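Local structure of arsenite methyltransferase (Chlamydomonas reinhardtii, 5EVJ) at residues A[291-296]-A[335-340]; A[242-247]-A[306-311]; A[97-102]-A[141-146]; A[152-157]-A[182-187]. The protein probably catalyses the S-adenosylmethionine-dependent methylation of trivalent arsenic bound to glutathione, giving methylated, dimethylated and trimethylated arsenic products. The protein carries 15 engineered substitutions. One frame throughout, in Å; residues are numbered along the deposited sequence.

Contact 1: residues A[291-296]-A[335-340]; sequences AVYKGT and PHFTII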
# COMPACT_ATOMS: atom_id res chain seq x y z
N ALA A 291 -14.03 10.68 -15.28
CA ALA A 291 -13.35 11.19 -14.08
C ALA A 291 -12.55 12.50 -14.33
O ALA A 291 -11.91 12.68 -15.41
CB ALA A 291 -12.41 10.13 -13.48
N VAL A 292 -12.61 13.42 -13.37
CA VAL A 292 -11.88 14.63 -13.52
C VAL A 292 -11.23 14.78 -12.20
O VAL A 292 -11.92 14.82 -11.13
CB VAL A 292 -12.80 15.88 -13.81
CG1 VAL A 292 -12.00 17.14 -14.17
CG2 VAL A 292 -13.81 15.57 -14.90
N TYR A 293 -9.90 14.79 -12.26
CA TYR A 293 -9.14 15.14 -11.13
C TYR A 293 -9.08 16.62 -10.95
O TYR A 293 -8.74 17.34 -11.88
CB TYR A 293 -7.81 14.56 -11.27
CG TYR A 293 -6.91 15.03 -10.18
CD1 TYR A 293 -7.19 14.73 -8.84
CD2 TYR A 293 -5.71 15.73 -10.50
CE1 TYR A 293 -6.34 15.15 -7.82
CE2 TYR A 293 -4.84 16.14 -9.47
CZ TYR A 293 -5.15 15.85 -8.13
OH TYR A 293 -4.31 16.24 -7.08
N LYS A 294 -9.45 17.09 -9.76
CA LYS A 294 -9.63 18.52 -9.49
C LYS A 294 -8.35 19.24 -9.05
O LYS A 294 -8.36 20.45 -8.85
CB LYS A 294 -10.80 18.78 -8.46
CG LYS A 294 -12.19 18.56 -9.03
CD LYS A 294 -13.29 18.94 -8.02
CE LYS A 294 -13.45 17.79 -7.03
NZ LYS A 294 -14.78 17.76 -6.38
N GLY A 295 -7.25 18.53 -8.90
CA GLY A 295 -5.98 19.21 -8.66
C GLY A 295 -5.62 19.51 -7.21
O GLY A 295 -4.57 20.15 -6.95
N THR A 296 -6.43 18.98 -6.28
CA THR A 296 -6.46 19.44 -4.93
C THR A 296 -5.66 18.54 -4.00
O THR A 296 -5.66 18.71 -2.79
CB THR A 296 -7.90 19.60 -4.42
OG1 THR A 296 -8.66 18.42 -4.70
CG2 THR A 296 -8.62 20.90 -5.08
N PRO A 335 -13.06 13.25 -2.59
CA PRO A 335 -13.27 14.70 -2.55
C PRO A 335 -12.43 15.43 -3.66
O PRO A 335 -12.73 16.58 -3.99
CB PRO A 335 -12.71 15.11 -1.17
CG PRO A 335 -12.84 13.85 -0.34
CD PRO A 335 -12.52 12.73 -1.30
N HIS A 336 -11.37 14.80 -4.16
CA HIS A 336 -10.54 15.42 -5.18
C HIS A 336 -10.92 15.10 -6.63
O HIS A 336 -10.17 15.49 -7.56
CB HIS A 336 -9.09 15.03 -4.97
CG HIS A 336 -8.65 15.19 -3.55
ND1 HIS A 336 -8.40 16.42 -2.99
CD2 HIS A 336 -8.45 14.27 -2.56
CE1 HIS A 336 -8.07 16.27 -1.71
NE2 HIS A 336 -8.06 14.97 -1.44
N PHE A 337 -12.03 14.38 -6.84
CA PHE A 337 -12.40 13.93 -8.18
C PHE A 337 -13.84 14.19 -8.43
O PHE A 337 -14.60 14.06 -7.52
CB PHE A 337 -12.21 12.41 -8.32
CG PHE A 337 -10.79 12.06 -8.45
CD1 PHE A 337 -10.02 11.86 -7.34
CD2 PHE A 337 -10.19 11.96 -9.74
CE1 PHE A 337 -8.67 11.54 -7.45
CE2 PHE A 337 -8.83 11.64 -9.87
CZ PHE A 337 -8.05 11.45 -8.74
N THR A 338 -14.23 14.45 -9.68
CA THR A 338 -15.63 14.47 -10.07
C THR A 338 -15.80 13.28 -10.98
O THR A 338 -14.98 13.03 -11.89
CB THR A 338 -15.94 15.77 -10.90
OG1 THR A 338 -15.45 16.93 -10.21
CG2 THR A 338 -17.45 15.98 -11.26
N ILE A 339 -16.91 12.59 -10.78
CA ILE A 339 -17.34 11.50 -11.62
C ILE A 339 -18.56 11.95 -12.34
O ILE A 339 -19.54 12.37 -11.73
CB ILE A 339 -17.80 10.28 -10.78
CG1 ILE A 339 -16.66 9.81 -9.88
CG2 ILE A 339 -18.03 9.13 -11.71
CD1 ILE A 339 -15.40 9.42 -10.68
N ILE A 340 -18.55 11.81 -13.65
CA ILE A 340 -19.76 12.12 -14.37
C ILE A 340 -20.30 10.80 -14.86
O ILE A 340 -19.59 10.02 -15.50
CB ILE A 340 -19.40 13.03 -15.57
CG1 ILE A 340 -19.00 14.43 -15.05
CG2 ILE A 340 -20.59 13.17 -16.46
CD1 ILE A 340 -17.82 15.07 -15.77
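Strands 291-293 and 337-340 form one antiparallel edge of a small three-stranded sheet, with V292 and T338 as the hydrogen-bonded pair: V292 N reaches T338 O and T338 N reaches V292 O, each at 2.8 Å. Beyond the strand end the pairing runs on through K294 N to H336 O, and the chain then leaves the strand through G295, whose positive phi suits a glycine. A291, Y293, F337 and I339 share one face of the sheet, where the two rings meet obliquely, their planes 43° apart. Y293 CG lies anti to the backbone N (chi1 173°), and its CD1 comes over one face of the F337 ring, toward the rim, 3.4 Å from F337 CZ. An alanine in place of F337 would probably open a gap beside the Y293 ring and against F312 and V328, which also touch the phenyl group. This sheet belongs to the C-terminal part of the chain, apart from the seven-stranded methyltransferase sheet, and helix 322-329 covers the F337 and I339 side. On the loop side, T296 OG1 meets H336 ND1 at the edge of the imidazole, near its plane, 2.6 Å away; either could be the donor. The K294 side chain crosses T338 at about a right angle, CD 3.7 Å from T338 OG1. Its bend at chi3 (-79°) sets CE 3.4 Å from P335 O, to which NZ makes a weak hydrogen bond. Y293 OH is held by H300 O and I297 N.

Contact 2: residues A[242-247]-A[306-311]; sequences PRQLEA and LDDHHR. Engineered in segment 242-247: A247 (natural residue Cys).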
# COMPACT_ATOMS: atom_id res chain seq x y z
N PRO A 242 -6.27 -5.61 -7.86
CA PRO A 242 -5.03 -5.00 -7.45
C PRO A 242 -4.45 -4.13 -8.56
O PRO A 242 -4.53 -4.50 -9.68
CB PRO A 242 -4.07 -6.20 -7.23
CG PRO A 242 -4.97 -7.31 -6.85
CD PRO A 242 -6.14 -7.08 -7.81
N ARG A 243 -3.85 -3.00 -8.20
CA ARG A 243 -3.29 -2.08 -9.17
C ARG A 243 -1.88 -1.82 -8.76
O ARG A 243 -1.58 -1.60 -7.60
CB ARG A 243 -4.06 -0.76 -9.19
CG ARG A 243 -5.48 -0.86 -9.72
CD ARG A 243 -5.58 -0.83 -11.25
NE ARG A 243 -6.98 -1.02 -11.62
CZ ARG A 243 -7.77 -0.03 -12.02
NH1 ARG A 243 -7.27 1.18 -12.15
NH2 ARG A 243 -9.05 -0.26 -12.32
N GLN A 244 -1.02 -1.85 -9.73
CA GLN A 244 0.40 -1.66 -9.56
C GLN A 244 0.69 -0.14 -9.66
O GLN A 244 0.41 0.52 -10.68
CB GLN A 244 1.06 -2.51 -10.66
CG GLN A 244 2.51 -2.16 -10.90
CD GLN A 244 3.20 -3.17 -11.79
OE1 GLN A 244 3.09 -4.38 -11.59
NE2 GLN A 244 3.93 -2.67 -12.79
N LEU A 245 1.24 0.45 -8.62
CA LEU A 245 1.51 1.88 -8.71
C LEU A 245 2.88 2.10 -9.34
O LEU A 245 3.05 2.99 -10.16
CB LEU A 245 1.46 2.54 -7.30
CG LEU A 245 1.88 4.03 -7.25
CD1 LEU A 245 1.01 4.90 -8.17
CD2 LEU A 245 1.94 4.64 -5.86
N GLU A 246 3.86 1.28 -8.97
CA GLU A 246 5.17 1.33 -9.57
C GLU A 246 6.03 0.10 -9.24
O GLU A 246 5.85 -0.57 -8.21
CB GLU A 246 5.92 2.58 -9.14
CG GLU A 246 6.45 2.53 -7.72
CD GLU A 246 6.89 3.91 -7.25
OE1 GLU A 246 7.90 4.44 -7.76
OE2 GLU A 246 6.21 4.47 -6.36
N ALA A 247 6.92 -0.21 -10.16
CA ALA A 247 7.72 -1.41 -10.05
C ALA A 247 9.13 -1.03 -10.45
O ALA A 247 9.36 -0.25 -11.38
CB ALA A 247 7.18 -2.50 -10.96
N LEU A 306 -3.14 7.56 -10.21
CA LEU A 306 -3.80 6.48 -9.52
C LEU A 306 -2.86 5.27 -9.55
O LEU A 306 -2.61 4.61 -8.53
CB LEU A 306 -5.11 6.11 -10.20
CG LEU A 306 -5.82 4.83 -9.69
CD1 LEU A 306 -6.29 4.97 -8.21
CD2 LEU A 306 -7.07 4.60 -10.55
N ASP A 307 -2.43 4.88 -10.73
CA ASP A 307 -1.59 3.66 -10.85
C ASP A 307 -0.80 3.88 -12.10
O ASP A 307 -1.00 4.90 -12.76
CB ASP A 307 -2.42 2.37 -10.92
CG ASP A 307 -3.47 2.40 -12.00
OD1 ASP A 307 -3.14 2.76 -13.16
OD2 ASP A 307 -4.65 2.04 -11.71
N ASP A 308 0.06 2.92 -12.46
CA ASP A 308 0.96 3.13 -13.58
C ASP A 308 0.30 3.12 -14.96
O ASP A 308 0.99 3.33 -15.94
CB ASP A 308 2.10 2.12 -13.55
CG ASP A 308 1.62 0.69 -13.71
OD1 ASP A 308 0.42 0.42 -13.96
OD2 ASP A 308 2.46 -0.21 -13.53
N HIS A 309 -1.02 2.84 -15.04
CA HIS A 309 -1.80 2.99 -16.33
C HIS A 309 -2.83 4.09 -16.29
O HIS A 309 -3.65 4.21 -17.20
CB HIS A 309 -2.49 1.67 -16.70
CG HIS A 309 -1.50 0.57 -16.91
ND1 HIS A 309 -0.70 0.49 -18.04
CD2 HIS A 309 -1.11 -0.45 -16.11
CE1 HIS A 309 0.11 -0.54 -17.94
NE2 HIS A 309 -0.12 -1.13 -16.78
N HIS A 310 -2.82 4.89 -15.24
CA HIS A 310 -3.88 5.91 -15.09
C HIS A 310 -3.32 7.15 -14.47
O HIS A 310 -3.23 7.25 -13.24
CB HIS A 310 -5.06 5.41 -14.23
CG HIS A 310 -5.76 4.21 -14.80
ND1 HIS A 310 -5.27 2.93 -14.65
CD2 HIS A 310 -6.90 4.11 -15.53
CE1 HIS A 310 -6.10 2.09 -15.25
NE2 HIS A 310 -7.09 2.78 -15.79
N ARG A 311 -2.96 8.10 -15.31
CA ARG A 311 -2.50 9.41 -14.88
C ARG A 311 -3.57 10.43 -15.24
O ARG A 311 -3.95 10.49 -16.38
CB ARG A 311 -1.19 9.76 -15.57
CG ARG A 311 -0.72 11.19 -15.39
CD ARG A 311 0.71 11.24 -15.88
NE ARG A 311 1.53 12.12 -15.08
CZ ARG A 311 1.64 13.44 -15.28
NH1 ARG A 311 0.97 14.03 -16.30
NH2 ARG A 311 2.42 14.17 -14.46
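R243 and D307 join the edge strand 243-249 of the methyltransferase sheet to the turn between strands 303-305 and 310-313. This turn is a type I beta turn from D307 to H310, combined with an Asx turn and a classic beta bulge in which L306 and D307 both face H310. The side chains of R243 and D307 cross obliquely, with guanidinium and carboxylate planes 62° apart. The R243 chain bends at chi2, which sets CD 3.1 Å from D307 OD2. Farther out, R243 NH1 forms a salt bridge to D307 OD2 at 2.8 Å; the oxygen lies in the guanidinium plane and is met nearly along its C-O axis. NH1 also sits over one face of the H310 ring, 3.4 Å from H310 CE1, the two planes being only 24° apart. T324 OG1 is a further partner of NH1, and D241 forms a salt bridge with NH2, so that several groups fix the rotation of the guanidinium. The other oxygen of D307 serves its own turn: OD1 takes H310 ND1 on its syn lone pair at 2.6 Å, in the imidazole plane, and H309 N on the anti side. At the next residue of the strand, Q244 and D308 cross obliquely. The backbone closes the contact at Q244 O, which accepts from D308 N, and the extended Q244 side chain lets NE2 donate a hydrogen bond of 3.0 Å to D308 OD2, which lies 32° out of the amide plane.

Contact 3: residues A[97-102]-A[141-146]; sequences DAYVAA and SNMTFI. Engineered in segment 97-102: A98 (natural residue Cys).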
# COMPACT_ATOMS: atom_id res chain seq x y z
N ASP A 97 8.19 4.44 8.82
CA ASP A 97 7.01 4.68 7.95
C ASP A 97 5.84 5.24 8.78
O ASP A 97 5.08 6.08 8.30
CB ASP A 97 6.58 3.41 7.11
CG ASP A 97 7.62 3.03 6.00
OD1 ASP A 97 8.48 3.88 5.62
OD2 ASP A 97 7.57 1.89 5.48
N ALA A 98 5.72 4.81 10.02
CA ALA A 98 4.65 5.33 10.88
C ALA A 98 4.91 6.80 11.22
O ALA A 98 3.97 7.60 11.31
CB ALA A 98 4.51 4.48 12.13
N TYR A 99 6.20 7.16 11.34
CA TYR A 99 6.53 8.55 11.68
C TYR A 99 6.23 9.43 10.50
O TYR A 99 5.63 10.48 10.64
CB TYR A 99 8.01 8.68 12.04
CG TYR A 99 8.30 8.40 13.52
CD1 TYR A 99 7.75 7.28 14.16
CD2 TYR A 99 9.14 9.23 14.28
CE1 TYR A 99 8.01 7.00 15.51
CE2 TYR A 99 9.42 8.93 15.64
CZ TYR A 99 8.83 7.84 16.25
OH TYR A 99 9.08 7.53 17.57
N VAL A 100 6.54 8.94 9.31
CA VAL A 100 6.23 9.69 8.14
C VAL A 100 4.73 9.84 7.99
O VAL A 100 4.22 10.91 7.67
CB VAL A 100 6.80 9.01 6.90
CG1 VAL A 100 6.28 9.72 5.65
CG2 VAL A 100 8.32 9.01 7.01
N ALA A 101 4.00 8.75 8.21
CA ALA A 101 2.53 8.85 8.06
C ALA A 101 1.91 9.83 9.10
O ALA A 101 1.00 10.64 8.80
CB ALA A 101 1.94 7.47 8.19
N ALA A 102 2.42 9.73 10.34
CA ALA A 102 1.94 10.51 11.47
C ALA A 102 2.01 11.97 11.05
O ALA A 102 1.11 12.74 11.33
CB ALA A 102 2.83 10.26 12.66
N SER A 141 1.58 13.11 20.42
CA SER A 141 1.70 12.04 19.41
C SER A 141 0.32 11.56 18.94
O SER A 141 -0.60 11.34 19.76
CB SER A 141 2.49 10.89 19.99
OG SER A 141 2.43 9.76 19.16
N ASN A 142 0.13 11.46 17.62
CA ASN A 142 -1.06 10.79 17.11
C ASN A 142 -0.72 9.30 16.72
O ASN A 142 -1.43 8.69 15.95
CB ASN A 142 -1.64 11.60 15.97
CG ASN A 142 -0.64 11.82 14.77
OD1 ASN A 142 0.57 11.54 14.86
ND2 ASN A 142 -1.17 12.29 13.62
N MET A 143 0.34 8.72 17.30
CA MET A 143 0.77 7.33 17.08
C MET A 143 0.54 6.39 18.27
O MET A 143 0.66 6.78 19.40
CB MET A 143 2.26 7.28 16.70
CG MET A 143 2.60 8.12 15.49
SD MET A 143 4.36 8.05 14.98
CE MET A 143 4.84 9.53 15.87
N THR A 144 0.25 5.14 17.98
CA THR A 144 0.01 4.09 18.92
C THR A 144 0.78 2.95 18.30
O THR A 144 0.57 2.58 17.13
CB THR A 144 -1.49 3.70 18.98
OG1 THR A 144 -2.31 4.86 19.21
CG2 THR A 144 -1.78 2.63 20.08
N PHE A 145 1.73 2.41 19.06
CA PHE A 145 2.43 1.22 18.64
C PHE A 145 1.99 0.08 19.50
O PHE A 145 1.99 0.20 20.69
CB PHE A 145 3.90 1.47 18.81
CG PHE A 145 4.40 2.52 17.87
CD1 PHE A 145 4.57 2.22 16.49
CD2 PHE A 145 4.65 3.79 18.32
CE1 PHE A 145 5.00 3.19 15.62
CE2 PHE A 145 5.08 4.78 17.45
CZ PHE A 145 5.29 4.48 16.10
N ILE A 146 1.58 -1.03 18.90
CA ILE A 146 1.24 -2.20 19.71
C ILE A 146 1.99 -3.42 19.24
O ILE A 146 2.43 -3.50 18.08
CB ILE A 146 -0.29 -2.46 19.77
CG1 ILE A 146 -0.84 -2.91 18.43
CG2 ILE A 146 -1.04 -1.20 20.19
CD1 ILE A 146 -2.26 -2.44 18.25
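Helix 96-104 packs on edge strand 143-147 of the Rossmann-like methyltransferase fold; segment 97-102 of the helix runs nearly antiparallel to strand segment 143-146 (157°), the axes of these segments 9.9 Å apart. M143 reaches between Y99 and A102. Its SD is 3.6 Å from A102 CB and sits obliquely to the Y99 ring, 4.2 Å from the centroid, a Met-aromatic contact. The bend at chi3 (-95°) turns CE over one face of that ring, toward the rim, where it makes a CH-pi contact 4.1 Å from the centroid. F145 meets the same tyrosine from another direction, its CZ at the ring's edge, 3.8 Å from Y99 CE1, while F145 CE1 touches CB of A98, an engineered residue. The phenol OH of Y99 is held by A124 O. Beside A102, N142 ND2 gives a hydrogen bond of 3.3 Å to A102 O, on a lone pair and in the carbonyl plane; N142 ND2 also donates to G109 O, and Y138 OH also bonds A102 O. An alanine at N142 would probably leave G109 O and A102 O without this shared donor. The buried N142 OD1 has no partner in the model, so the amide is held through its nitrogen alone, and the rest of the contact rests on apolar and aromatic packing.

Contact 4: residues A[152-157]-A[182-187]; sequences YLDRAG and LSEAYR. Engineered in segment 182-187: A185 (natural residue Cys).
The segment 152-157 is a loop with helical backbone angles at 153-155 and a type I turn from D154 to G157, and it comes closest to helix 178-188 where L153 CA lies 6.2 Å from E184 CA. E184 makes the polar part of the contact. Its OE2 accepts the backbone N-H of D154 at 2.9 Å. R187, one helical turn on, grips the same carboxylate side-on: NE reaches E184 OE1 at 2.8 Å and NH1 reaches E184 OE2 at 2.9 Å, both oxygens lying close to the guanidinium plane but the donors standing above the carboxylate plane. OE2 is thus held by two donors, and its charge is likely to be largely offset by the arginine. The D154 side chain crosses that of E184 at about a right angle, the carboxylate planes 43° apart and OD1 only 3.3 Å from E184 OE2. This approach of like charges is probably eased by R180, which forms a salt bridge with D154 OD1, and by a water that donates to both D154 OD2 and E184 OE1. L153 and E184 slide past each other in opposite directions, with L153 CG 3.8 Å from E184 CB, while D154 CB lies over one face of the R187 guanidinium. R187 NH2 also binds D160 and L158 O, tying the helix to the chain leading into strand 163-169. The L153 side chain also packs on L88 and L90 of strand 86-90 and on V188, so that it lies between helix 178-188 and that strand.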
# COMPACT_ATOMS: atom_id res chain seq x y z
N TYR A 152 -2.82 -11.59 12.78
CA TYR A 152 -3.88 -11.71 13.82
C TYR A 152 -4.34 -10.37 14.36
O TYR A 152 -4.43 -10.15 15.57
CB TYR A 152 -3.47 -12.68 14.97
CG TYR A 152 -3.49 -14.13 14.51
CD1 TYR A 152 -4.71 -14.85 14.46
CD2 TYR A 152 -2.33 -14.76 14.11
CE1 TYR A 152 -4.75 -16.13 13.97
CE2 TYR A 152 -2.34 -16.08 13.65
CZ TYR A 152 -3.55 -16.76 13.57
OH TYR A 152 -3.61 -18.07 13.12
N LEU A 153 -4.72 -9.49 13.45
CA LEU A 153 -5.12 -8.18 13.88
C LEU A 153 -6.25 -8.27 14.88
O LEU A 153 -6.36 -7.40 15.71
CB LEU A 153 -5.51 -7.33 12.67
CG LEU A 153 -4.38 -7.17 11.64
CD1 LEU A 153 -4.76 -6.15 10.58
CD2 LEU A 153 -3.07 -6.78 12.29
N ASP A 154 -7.10 -9.29 14.77
CA ASP A 154 -8.21 -9.53 15.76
C ASP A 154 -7.56 -9.76 17.16
O ASP A 154 -7.97 -9.18 18.14
CB ASP A 154 -9.08 -10.76 15.37
CG ASP A 154 -8.21 -11.91 14.80
OD1 ASP A 154 -6.99 -11.78 14.71
OD2 ASP A 154 -8.72 -12.92 14.36
N ARG A 155 -6.51 -10.54 17.21
CA ARG A 155 -5.85 -10.77 18.52
C ARG A 155 -5.25 -9.52 19.06
O ARG A 155 -5.35 -9.30 20.23
CB ARG A 155 -4.84 -11.91 18.49
CG ARG A 155 -5.60 -13.22 18.34
CD ARG A 155 -4.63 -14.37 18.43
NE ARG A 155 -5.24 -15.59 17.93
CZ ARG A 155 -4.52 -16.60 17.45
NH1 ARG A 155 -3.18 -16.48 17.43
NH2 ARG A 155 -5.12 -17.68 16.98
N ALA A 156 -4.74 -8.66 18.19
CA ALA A 156 -4.27 -7.35 18.60
C ALA A 156 -5.43 -6.41 18.96
O ALA A 156 -5.17 -5.25 19.28
CB ALA A 156 -3.41 -6.74 17.50
N GLY A 157 -6.68 -6.87 18.92
CA GLY A 157 -7.80 -5.98 19.30
C GLY A 157 -8.26 -5.00 18.22
O GLY A 157 -8.99 -4.06 18.50
N LEU A 182 -3.66 -10.65 4.54
CA LEU A 182 -4.47 -10.00 3.52
C LEU A 182 -5.90 -9.91 3.99
O LEU A 182 -6.49 -8.84 3.93
CB LEU A 182 -4.35 -10.76 2.19
CG LEU A 182 -3.27 -10.27 1.24
CD1 LEU A 182 -2.24 -9.34 1.81
CD2 LEU A 182 -2.56 -11.39 0.51
N SER A 183 -6.46 -11.03 4.46
CA SER A 183 -7.89 -10.99 4.83
C SER A 183 -8.14 -10.12 6.09
O SER A 183 -9.22 -9.49 6.22
CB SER A 183 -8.50 -12.40 4.97
OG SER A 183 -7.95 -13.14 6.04
N GLU A 184 -7.12 -10.01 6.93
CA GLU A 184 -7.22 -9.11 8.10
C GLU A 184 -7.19 -7.64 7.71
O GLU A 184 -8.06 -6.84 8.18
CB GLU A 184 -6.15 -9.47 9.17
CG GLU A 184 -6.59 -10.79 9.85
CD GLU A 184 -7.71 -10.58 10.87
OE1 GLU A 184 -8.93 -10.91 10.58
OE2 GLU A 184 -7.34 -10.05 11.97
N ALA A 185 -6.21 -7.27 6.85
CA ALA A 185 -6.20 -5.95 6.19
C ALA A 185 -7.57 -5.63 5.66
O ALA A 185 -8.19 -4.61 6.02
CB ALA A 185 -5.19 -5.90 5.06
N TYR A 186 -8.11 -6.59 4.92
CA TYR A 186 -9.43 -6.41 4.33
C TYR A 186 -10.51 -6.15 5.42
O TYR A 186 -11.43 -5.32 5.21
CB TYR A 186 -9.82 -7.59 3.43
CG TYR A 186 -11.04 -7.30 2.64
CD1 TYR A 186 -12.36 -7.53 3.16
CD2 TYR A 186 -10.93 -6.72 1.38
CE1 TYR A 186 -13.51 -7.25 2.41
CE2 TYR A 186 -12.06 -6.45 0.61
CZ TYR A 186 -13.34 -6.68 1.14
OH TYR A 186 -14.41 -6.34 0.33
N ARG A 187 -10.40 -6.87 6.55
CA ARG A 187 -11.44 -6.78 7.59
C ARG A 187 -11.34 -5.44 8.30
O ARG A 187 -12.35 -4.85 8.60
CB ARG A 187 -11.29 -7.95 8.59
CG ARG A 187 -12.29 -7.95 9.77
CD ARG A 187 -12.01 -9.06 10.87
NE ARG A 187 -10.66 -8.93 11.46
CZ ARG A 187 -10.34 -8.03 12.38
NH1 ARG A 187 -9.10 -7.94 12.85
NH2 ARG A 187 -11.27 -7.21 12.87
O HOH W 1 -10.77 -12.22 12.61

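Overall arrangement
Contacts 3 and 4 both lie within the methyltransferase domain and come first along the chain, contact 3 closing before contact 4 opens. Their centres are about 18 Å apart and they touch, I146 CD1 packing 4.2 Å from A156 O. Contact 2 uses strand 243-249, the outermost strand of the seven-stranded sheet opposite the edge strand 143-147 of contact 3, about 26 Å away between centres and on the other side of the chain's centre. Contact 1 crosses contact 2 along the sequence; their centres are about 17 Å apart and they do not touch, but helix 322-329 links them, V328 meeting both F337 and L306 and T324 bonding R243 at that far edge.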